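Trichothecene 3-O-acetyltransferase TRI101 (Fusarium sporotrichioides, PDB 2ZBA) transfers an acetyl group from acetyl-CoA to the 3-hydroxyl of trichothecene mycotoxins during their biosynthesis in the fungus. Local coordinates at residues 15-27 and 358-372. Numbering follows the deposited sequence.
With ZBA (12,13-Epoxytrichothec-9-ene-3,4,8,15-tetrol-4,15-diacetate-8-isovalerate), chain F.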
ATOM      1  N   GLU A  15     -14.480  13.350  10.508  1.00 24.11           N
ATOM      2  CA  GLU A  15     -14.979  12.708   9.280  1.00 23.47           C
ATOM      3  C   GLU A  15     -13.815  12.299   8.373  1.00 22.24           C
ATOM      4  O   GLU A  15     -12.853  13.053   8.234  1.00 22.83           O
ATOM      5  CB  GLU A  15     -15.945  13.622   8.531  1.00 23.63           C
ATOM      6  CG  GLU A  15     -16.683  12.902   7.420  1.00 26.93           C
ATOM      7  CD  GLU A  15     -17.737  13.766   6.780  1.00 30.18           C
ATOM      8  OE1 GLU A  15     -18.524  14.359   7.534  1.00 31.82           O
ATOM      9  OE2 GLU A  15     -17.769  13.857   5.530  1.00 32.72           O
ATOM     10  N   LEU A  16     -13.899  11.115   7.774  1.00 20.77           N
ATOM     11  CA  LEU A  16     -12.825  10.613   6.901  1.00 20.88           C
ATOM     12  C   LEU A  16     -12.707  11.479   5.652  1.00 20.64           C
ATOM     13  O   LEU A  16     -13.637  12.216   5.312  1.00 19.97           O
ATOM     14  CB  LEU A  16     -13.076   9.150   6.487  1.00 20.34           C
ATOM     15  CG  LEU A  16     -13.329   8.072   7.543  1.00 20.17           C
ATOM     16  CD1 LEU A  16     -13.270   6.717   6.883  1.00 20.32           C
ATOM     17  CD2 LEU A  16     -12.338   8.140   8.678  1.00 20.96           C
ATOM     18  N   ASP A  17     -11.558  11.400   4.987  1.00 20.38           N
ATOM     19  CA  ASP A  17     -11.400  11.960   3.652  1.00 20.89           C
ATOM     20  C   ASP A  17     -12.598  11.505   2.809  1.00 20.85           C
ATOM     21  O   ASP A  17     -12.920  10.319   2.808  1.00 19.91           O
ATOM     22  CB  ASP A  17     -10.106  11.427   3.036  1.00 20.58           C
ATOM     23  CG  ASP A  17      -8.871  11.939   3.750  1.00 20.25           C
ATOM     24  OD1 ASP A  17      -8.464  13.094   3.462  1.00 18.97           O
ATOM     25  OD2 ASP A  17      -8.310  11.183   4.591  1.00 18.00           O
ATOM     26  N   ILE A  18     -13.280  12.429   2.129  1.00 21.63           N
ATOM     27  CA  ILE A  18     -14.418  12.009   1.281  1.00 22.75           C
ATOM     28  C   ILE A  18     -14.030  10.855   0.372  1.00 22.47           C
ATOM     29  O   ILE A  18     -14.788   9.922   0.227  1.00 21.89           O
ATOM     30  CB  ILE A  18     -15.137  13.171   0.480  1.00 23.24           C
ATOM     31  CG1 ILE A  18     -16.102  12.603  -0.566  1.00 24.19           C
ATOM     32  CG2 ILE A  18     -14.155  14.015  -0.285  1.00 24.98           C
ATOM     33  CD1 ILE A  18     -17.243  11.715   0.007  1.00 26.73           C
ATOM     34  N   ILE A  19     -12.824  10.893  -0.187  1.00 22.41           N
ATOM     35  CA  ILE A  19     -12.328   9.794  -1.023  1.00 22.93           C
ATOM     36  C   ILE A  19     -12.151   8.460  -0.259  1.00 23.01           C
ATOM     37  O   ILE A  19     -12.206   7.384  -0.851  1.00 23.08           O
ATOM     38  CB  ILE A  19     -11.053  10.239  -1.816  1.00 22.66           C
ATOM     39  CG1 ILE A  19     -11.495  11.008  -3.065  1.00 22.41           C
ATOM     40  CG2 ILE A  19     -10.199   9.067  -2.193  1.00 24.11           C
ATOM     41  CD1 ILE A  19     -10.383  11.651  -3.859  1.00 23.76           C
ATOM     42  N   GLY A  20     -11.978   8.530   1.057  1.00 23.11           N
ATOM     43  CA  GLY A  20     -11.806   7.321   1.864  1.00 23.11           C
ATOM     44  C   GLY A  20     -13.122   6.676   2.252  1.00 23.37           C
ATOM     45  O   GLY A  20     -13.132   5.622   2.899  1.00 22.82           O
ATOM     46  N   GLN A  21     -14.231   7.319   1.874  1.00 23.90           N
ATOM     47  CA  GLN A  21     -15.567   6.826   2.197  1.00 24.68           C
ATOM     48  C   GLN A  21     -16.056   5.751   1.241  1.00 25.30           C
ATOM     49  O   GLN A  21     -17.251   5.471   1.200  1.00 26.51           O
ATOM     50  CB  GLN A  21     -16.590   7.964   2.222  1.00 25.03           C
ATOM     51  CG  GLN A  21     -16.212   9.154   3.053  1.00 25.12           C
ATOM     52  CD  GLN A  21     -16.751   9.129   4.451  1.00 24.55           C
ATOM     53  OE1 GLN A  21     -17.221   8.113   4.939  1.00 26.43           O
ATOM     54  NE2 GLN A  21     -16.657  10.252   5.115  1.00 24.60           N
ATOM     55  N   GLN A  22     -15.148   5.156   0.469  1.00 25.68           N
ATOM     56  CA  GLN A  22     -15.478   4.061  -0.446  1.00 26.42           C
ATOM     57  C   GLN A  22     -15.683   2.780   0.356  1.00 26.93           C
ATOM     58  O   GLN A  22     -14.813   2.409   1.146  1.00 26.86           O
ATOM     59  CB  GLN A  22     -14.337   3.825  -1.445  1.00 25.68           C
ATOM     60  CG  GLN A  22     -14.042   4.963  -2.334  1.00 26.03           C
ATOM     61  CD  GLN A  22     -12.759   4.790  -3.112  1.00 26.89           C
ATOM     62  OE1 GLN A  22     -12.430   3.689  -3.569  1.00 30.36           O
ATOM     63  NE2 GLN A  22     -12.036   5.887  -3.297  1.00 25.14           N
ATOM     64  N   PRO A  23     -16.808   2.070   0.131  1.00 27.93           N
ATOM     65  CA  PRO A  23     -17.011   0.864   0.938  1.00 28.16           C
ATOM     66  C   PRO A  23     -15.866  -0.176   0.855  1.00 28.14           C
ATOM     67  O   PRO A  23     -15.624  -0.846   1.843  1.00 28.64           O
ATOM     68  CB  PRO A  23     -18.358   0.306   0.430  1.00 28.58           C
ATOM     69  CG  PRO A  23     -19.044   1.495  -0.214  1.00 28.24           C
ATOM     70  CD  PRO A  23     -17.923   2.293  -0.820  1.00 28.14           C
ATOM     71  N   PRO A  24     -15.161  -0.310  -0.299  1.00 28.26           N
ATOM     72  CA  PRO A  24     -13.987  -1.205  -0.235  1.00 27.95           C
ATOM     73  C   PRO A  24     -12.900  -0.796   0.790  1.00 27.41           C
ATOM     74  O   PRO A  24     -12.378  -1.654   1.503  1.00 27.38           O
ATOM     75  CB  PRO A  24     -13.404  -1.158  -1.660  1.00 27.92           C
ATOM     76  CG  PRO A  24     -14.475  -0.602  -2.531  1.00 28.40           C
ATOM     77  CD  PRO A  24     -15.352   0.250  -1.654  1.00 28.55           C
ATOM     78  N   LEU A  25     -12.557   0.487   0.848  1.00 26.70           N
ATOM     79  CA  LEU A  25     -11.512   0.967   1.758  1.00 26.43           C
ATOM     80  C   LEU A  25     -11.909   0.757   3.208  1.00 26.32           C
ATOM     81  O   LEU A  25     -11.056   0.578   4.081  1.00 26.54           O
ATOM     82  CB  LEU A  25     -11.186   2.447   1.508  1.00 25.87           C
ATOM     83  CG  LEU A  25     -10.620   2.768   0.121  1.00 26.54           C
ATOM     84  CD1 LEU A  25     -10.462   4.265  -0.089  1.00 24.90           C
ATOM     85  CD2 LEU A  25      -9.305   2.027  -0.120  1.00 26.73           C
ATOM     86  N   LEU A  26     -13.211   0.766   3.464  1.00 26.40           N
ATOM     87  CA  LEU A  26     -13.717   0.647   4.830  1.00 26.45           C
ATOM     88  C   LEU A  26     -13.708  -0.794   5.337  1.00 26.19           C
ATOM     89  O   LEU A  26     -13.895  -1.028   6.531  1.00 26.07           O
ATOM     90  CB  LEU A  26     -15.102   1.301   4.963  1.00 26.96           C
ATOM     91  CG  LEU A  26     -15.034   2.833   4.993  1.00 27.65           C
ATOM     92  CD1 LEU A  26     -16.357   3.481   4.586  1.00 28.04           C
ATOM     93  CD2 LEU A  26     -14.596   3.285   6.377  1.00 28.72           C
ATOM     94  N   SER A  27     -13.438  -1.739   4.433  1.00 25.99           N
ATOM     95  CA  SER A  27     -13.290  -3.168   4.763  1.00 25.73           C
ATOM     96  C   SER A  27     -11.836  -3.683   4.802  1.00 24.80           C
ATOM     97  O   SER A  27     -11.598  -4.886   4.974  1.00 24.46           O
ATOM     98  CB  SER A  27     -14.087  -4.015   3.767  1.00 25.67           C
ATOM     99  OG  SER A  27     -15.472  -4.002   4.102  1.00 30.02           O
ATOM    100  N   LEU A 358     -13.640  13.121  -8.539  1.00 14.01           N
ATOM    101  CA  LEU A 358     -14.023  11.982  -7.706  1.00 13.80           C
ATOM    102  C   LEU A 358     -14.591  12.445  -6.387  1.00 14.19           C
ATOM    103  O   LEU A 358     -15.660  11.967  -5.977  1.00 14.40           O
ATOM    104  CB  LEU A 358     -12.834  11.027  -7.474  1.00 14.39           C
ATOM    105  CG  LEU A 358     -13.054   9.741  -6.631  1.00 14.27           C
ATOM    106  CD1 LEU A 358     -14.074   8.766  -7.280  1.00 12.92           C
ATOM    107  CD2 LEU A 358     -11.724   9.015  -6.388  1.00 13.96           C
ATOM    108  N   ALA A 359     -13.904  13.388  -5.739  1.00 14.06           N
ATOM    109  CA  ALA A 359     -14.298  13.877  -4.419  1.00 14.91           C
ATOM    110  C   ALA A 359     -15.649  14.591  -4.504  1.00 15.87           C
ATOM    111  O   ALA A 359     -16.524  14.376  -3.662  1.00 16.04           O
ATOM    112  CB  ALA A 359     -13.221  14.810  -3.842  1.00 14.85           C
ATOM    113  N   THR A 360     -15.834  15.378  -5.561  1.00 15.91           N
ATOM    114  CA  THR A 360     -17.101  16.097  -5.763  1.00 15.95           C
ATOM    115  C   THR A 360     -18.248  15.110  -5.975  1.00 16.72           C
ATOM    116  O   THR A 360     -19.275  15.204  -5.316  1.00 16.55           O
ATOM    117  CB  THR A 360     -17.009  17.087  -6.925  1.00 14.82           C
ATOM    118  OG1 THR A 360     -15.864  17.900  -6.729  1.00 15.05           O
ATOM    119  CG2 THR A 360     -18.252  18.022  -6.989  1.00 14.63           C
ATOM    120  N   TYR A 361     -18.037  14.158  -6.878  1.00 17.10           N
ATOM    121  CA  TYR A 361     -19.037  13.130  -7.209  1.00 17.63           C
ATOM    122  C   TYR A 361     -19.472  12.324  -5.985  1.00 18.23           C
ATOM    123  O   TYR A 361     -20.669  12.121  -5.751  1.00 17.77           O
ATOM    124  CB  TYR A 361     -18.496  12.216  -8.310  1.00 17.31           C
ATOM    125  CG  TYR A 361     -19.402  11.060  -8.683  1.00 18.78           C
ATOM    126  CD1 TYR A 361     -20.657  11.280  -9.274  1.00 18.77           C
ATOM    127  CD2 TYR A 361     -19.003   9.757  -8.455  1.00 19.78           C
ATOM    128  CE1 TYR A 361     -21.490  10.222  -9.607  1.00 19.38           C
ATOM    129  CE2 TYR A 361     -19.825   8.686  -8.782  1.00 21.51           C
ATOM    130  CZ  TYR A 361     -21.062   8.928  -9.365  1.00 20.44           C
ATOM    131  OH  TYR A 361     -21.855   7.858  -9.688  1.00 20.66           O
HETATM  132  N   MSE A 362     -18.497  11.889  -5.185  1.00 17.94           N
HETATM  133  CA  MSE A 362     -18.782  11.107  -3.991  1.00 17.85           C
HETATM  134  C   MSE A 362     -19.494  11.908  -2.908  1.00 19.03           C
HETATM  135  O   MSE A 362     -20.427  11.407  -2.281  1.00 19.03           O
HETATM  136  CB  MSE A 362     -17.489  10.504  -3.439  1.00 17.80           C
HETATM  137  CG  MSE A 362     -16.850   9.420  -4.316  1.00 14.78           C
HETATM  138 SE   MSE A 362     -15.318   8.611  -3.390  0.50 17.07          SE
HETATM  139  CE  MSE A 362     -16.157   7.789  -2.014  1.00 10.60           C
ATOM    140  N   HIS A 363     -19.051  13.140  -2.684  1.00 19.79           N
ATOM    141  CA  HIS A 363     -19.679  14.037  -1.724  1.00 21.37           C
ATOM    142  C   HIS A 363     -21.199  14.104  -1.904  1.00 22.25           C
ATOM    143  O   HIS A 363     -21.962  14.058  -0.923  1.00 23.00           O
ATOM    144  CB  HIS A 363     -19.051  15.437  -1.817  1.00 21.55           C
ATOM    145  CG  HIS A 363     -19.604  16.415  -0.822  1.00 23.78           C
ATOM    146  ND1 HIS A 363     -19.284  16.382   0.519  1.00 26.41           N
ATOM    147  CD2 HIS A 363     -20.459  17.455  -0.976  1.00 25.39           C
ATOM    148  CE1 HIS A 363     -19.909  17.360   1.146  1.00 26.35           C
ATOM    149  NE2 HIS A 363     -20.637  18.021   0.264  1.00 26.97           N
ATOM    150  N   GLY A 364     -21.623  14.182  -3.160  1.00 22.84           N
ATOM    151  CA  GLY A 364     -23.026  14.300  -3.499  1.00 23.71           C
ATOM    152  C   GLY A 364     -23.746  12.997  -3.725  1.00 24.06           C
ATOM    153  O   GLY A 364     -24.938  13.018  -4.030  1.00 23.88           O
ATOM    154  N   LEU A 365     -23.042  11.872  -3.542  1.00 23.88           N
ATOM    155  CA  LEU A 365     -23.604  10.530  -3.759  1.00 24.09           C
ATOM    156  C   LEU A 365     -23.910   9.775  -2.444  1.00 23.92           C
ATOM    157  O   LEU A 365     -22.974   9.361  -1.754  1.00 23.45           O
ATOM    158  CB  LEU A 365     -22.624   9.699  -4.595  1.00 24.02           C
ATOM    159  CG  LEU A 365     -23.142   8.547  -5.432  1.00 24.22           C
ATOM    160  CD1 LEU A 365     -24.018   9.100  -6.536  1.00 25.75           C
ATOM    161  CD2 LEU A 365     -21.987   7.737  -6.017  1.00 23.89           C
ATOM    162  N   PRO A 366     -25.216   9.591  -2.103  1.00 23.88           N
ATOM    163  CA  PRO A 366     -25.617   8.933  -0.848  1.00 23.26           C
ATOM    164  C   PRO A 366     -25.293   7.440  -0.872  1.00 23.10           C
ATOM    165  O   PRO A 366     -24.821   6.897   0.129  1.00 22.93           O
ATOM    166  CB  PRO A 366     -27.144   9.157  -0.801  1.00 23.97           C
ATOM    167  CG  PRO A 366     -27.410  10.282  -1.798  1.00 23.17           C
ATOM    168  CD  PRO A 366     -26.407  10.013  -2.877  1.00 24.02           C
ATOM    169  N   ASP A 367     -25.503   6.811  -2.028  1.00 22.52           N
ATOM    170  CA  ASP A 367     -25.169   5.410  -2.247  1.00 22.91           C
ATOM    171  C   ASP A 367     -23.868   5.301  -3.047  1.00 23.32           C
ATOM    172  O   ASP A 367     -23.836   5.502  -4.282  1.00 23.55           O
ATOM    173  CB  ASP A 367     -26.318   4.672  -2.931  1.00 22.73           C
ATOM    174  CG  ASP A 367     -26.110   3.171  -2.971  1.00 22.85           C
ATOM    175  OD1 ASP A 367     -24.972   2.711  -2.777  1.00 23.15           O
ATOM    176  OD2 ASP A 367     -27.089   2.433  -3.211  1.00 22.91           O
ATOM    177  N   LYS A 368     -22.791   5.007  -2.323  1.00 22.80           N
ATOM    178  CA  LYS A 368     -21.452   4.891  -2.906  1.00 22.71           C
ATOM    179  C   LYS A 368     -21.090   3.451  -3.312  1.00 22.46           C
ATOM    180  O   LYS A 368     -19.907   3.113  -3.413  1.00 22.85           O
ATOM    181  CB  LYS A 368     -20.407   5.470  -1.937  1.00 22.07           C
ATOM    182  CG  LYS A 368     -20.603   6.974  -1.622  1.00 23.52           C
ATOM    183  CD  LYS A 368     -19.678   7.447  -0.519  1.00 23.32           C
ATOM    184  CE  LYS A 368     -19.772   8.924  -0.288  1.00 24.07           C
ATOM    185  NZ  LYS A 368     -21.090   9.345   0.278  1.00 25.70           N
ATOM    186  N   SER A 369     -22.103   2.625  -3.583  1.00 22.00           N
ATOM    187  CA  SER A 369     -21.920   1.203  -3.918  1.00 22.28           C
ATOM    188  C   SER A 369     -21.141   0.871  -5.194  1.00 21.91           C
ATOM    189  O   SER A 369     -20.466  -0.175  -5.263  1.00 21.59           O
ATOM    190  CB  SER A 369     -23.289   0.498  -3.991  1.00 22.20           C
ATOM    191  OG  SER A 369     -23.732   0.172  -2.692  1.00 24.61           O
ATOM    192  N   SER A 370     -21.248   1.745  -6.195  1.00 21.45           N
ATOM    193  CA  SER A 370     -20.654   1.519  -7.515  0.50 21.57           C
ATOM    194  C   SER A 370     -19.252   2.117  -7.647  1.00 21.11           C
ATOM    195  O   SER A 370     -18.588   1.938  -8.676  1.00 21.31           O
ATOM    196  CB  SER A 370     -21.583   2.049  -8.625  0.50 21.80           C
ATOM    197  OG  SER A 370     -21.832   3.442  -8.489  0.50 22.81           O
ATOM    198  N   VAL A 371     -18.803   2.813  -6.598  1.00 20.66           N
ATOM    199  CA  VAL A 371     -17.504   3.504  -6.579  1.00 20.03           C
ATOM    200  C   VAL A 371     -16.395   2.599  -6.045  1.00 20.46           C
ATOM    201  O   VAL A 371     -16.493   2.050  -4.937  1.00 20.71           O
ATOM    202  CB  VAL A 371     -17.556   4.827  -5.752  1.00 20.14           C
ATOM    203  CG1 VAL A 371     -16.178   5.517  -5.702  1.00 20.19           C
ATOM    204  CG2 VAL A 371     -18.581   5.784  -6.324  1.00 18.93           C
ATOM    205  N   SER A 372     -15.341   2.457  -6.840  1.00 20.41           N
ATOM    206  CA  SER A 372     -14.143   1.721  -6.445  1.00 19.91           C
ATOM    207  C   SER A 372     -12.943   2.159  -7.278  1.00 19.32           C
ATOM    208  O   SER A 372     -13.058   2.358  -8.477  1.00 18.23           O
ATOM    209  CB  SER A 372     -14.371   0.217  -6.609  1.00 20.35           C
ATOM    210  OG  SER A 372     -13.161  -0.502  -6.525  1.00 21.40           O
TER
HETATM  211  O18 ZBA F 463      -8.207  -5.241  -5.007  0.60 27.44           O
HETATM  212  C44 ZBA F 463      -8.859  -4.900  -4.051  0.60 26.10           C
HETATM  213  C45 ZBA F 463     -10.341  -4.841  -3.962  0.60 26.53           C
HETATM  214  C46 ZBA F 463     -10.925  -5.272  -2.675  0.60 26.84           C
HETATM  215  C48 ZBA F 463     -10.799  -6.610  -2.148  0.60 25.66           C
HETATM  216  C47 ZBA F 463     -11.725  -4.388  -1.787  0.60 27.53           C
HETATM  217  O17 ZBA F 463      -8.237  -4.529  -2.932  0.60 24.93           O
HETATM  218  C31 ZBA F 463      -6.802  -4.253  -2.910  0.60 22.10           C
HETATM  219  C30 ZBA F 463      -6.479  -2.995  -3.700  0.60 20.59           C
HETATM  220  C32 ZBA F 463      -6.411  -4.253  -1.466  0.60 20.92           C
HETATM  221  C39 ZBA F 463      -6.684  -5.537  -0.744  0.60 20.58           C
HETATM  222  C33 ZBA F 463      -5.850  -3.200  -0.914  0.60 20.77           C
HETATM  223  C34 ZBA F 463      -5.501  -1.959  -1.660  0.60 20.02           C
HETATM  224  O10 ZBA F 463      -4.102  -2.084  -2.115  0.60 20.20           O
HETATM  225  C29 ZBA F 463      -6.394  -1.639  -2.916  0.60 20.37           C
HETATM  226  C38 ZBA F 463      -7.799  -1.217  -2.432  0.60 20.45           C
HETATM  227  O12 ZBA F 463      -8.775  -1.473  -3.470  0.60 20.49           O
HETATM  228  C40 ZBA F 463      -9.920  -0.796  -3.399  0.60 19.64           C
HETATM  229  C41 ZBA F 463     -10.867  -1.213  -4.475  0.60 18.86           C
HETATM  230  O13 ZBA F 463     -10.168   0.012  -2.618  0.60 20.28           O
HETATM  231  C28 ZBA F 463      -5.719  -0.462  -3.788  0.60 19.24           C
HETATM  232  C37 ZBA F 463      -6.640  -0.041  -4.966  0.60 19.43           C
HETATM  233  C35 ZBA F 463      -4.330  -0.961  -4.229  0.60 19.12           C
HETATM  234  C25 ZBA F 463      -3.582  -1.038  -2.960  0.60 18.98           C
HETATM  235  C36 ZBA F 463      -3.972  -1.629  -5.454  0.60 17.64           C
HETATM  236  O11 ZBA F 463      -3.613  -0.254  -5.244  0.60 17.52           O
HETATM  237  C27 ZBA F 463      -5.246   0.752  -2.866  0.60 19.79           C
HETATM  238  C26 ZBA F 463      -3.808   0.394  -2.527  0.60 19.52           C
HETATM  239  O16 ZBA F 463      -3.464   0.566  -1.176  0.60 23.53           O
HETATM  240  O14 ZBA F 463      -5.274   2.086  -3.461  0.60 18.87           O
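Beside the trichothecene pocket of this BAHD-type acyltransferase, Ile18, Ile19, Gln22 and Pro24, near the N-terminus, pack on the end of helix 348-363 and the loop after it. Within this contact, only the end with Pro24, Leu25 and Ser372 reaches the ligand. No hydrogen bond joins segments 15-27 and 358-372; the join is made by apolar side chains and by methylene and methyl groups lying on carbonyl oxygens. Ile18 lies against the last turn of the helix. Its CD1 reaches Met362 CB at 3.7 Å. Its other branch, CG2, meets Ala359 CB at 3.8 Å. Ile18 and Met362, a selenomethionine, lie alongside with their chains running opposite ways. The Ile19 side chain lies nearly perpendicular to that of Leu358, CG1 to CD2 at 3.9 Å.

The Met362 chain bends at chi3 (66°). This bend brings CE to Gln22 CG at 3.5 Å, and CE also touches the carbonyl oxygen of Ile18. In the Gln22 amide, NE2 gives a weak bond to Ile19 O in its own segment, while OE1 accepts a weak one from Leu373 N, just past the other segment.

The aliphatic chain of Lys368 runs along Gln21 and Ile18. CD lies 3.6 Å from Gln21 O, and CE touches Ile18 CD1. A bend at chi4 (68°) turns NZ back to its own segment, where it donates to Leu365 O at 2.8 Å. Beside it, Pro23 CD packs on Lys368 O.

At the ligand end, Pro24 CG faces Ser372 CB. Ser372 OG comes within 3.2 Å of the acetate methyl carbon C41 of T-2 toxin, while Leu25 CD2 touches the carbonyl oxygen O13 of the same acetate. Pro24 and Ser372 meet here, and with Leu25 they line the acyl-acceptor pocket of a trichothecene 3-O-acetyltransferase.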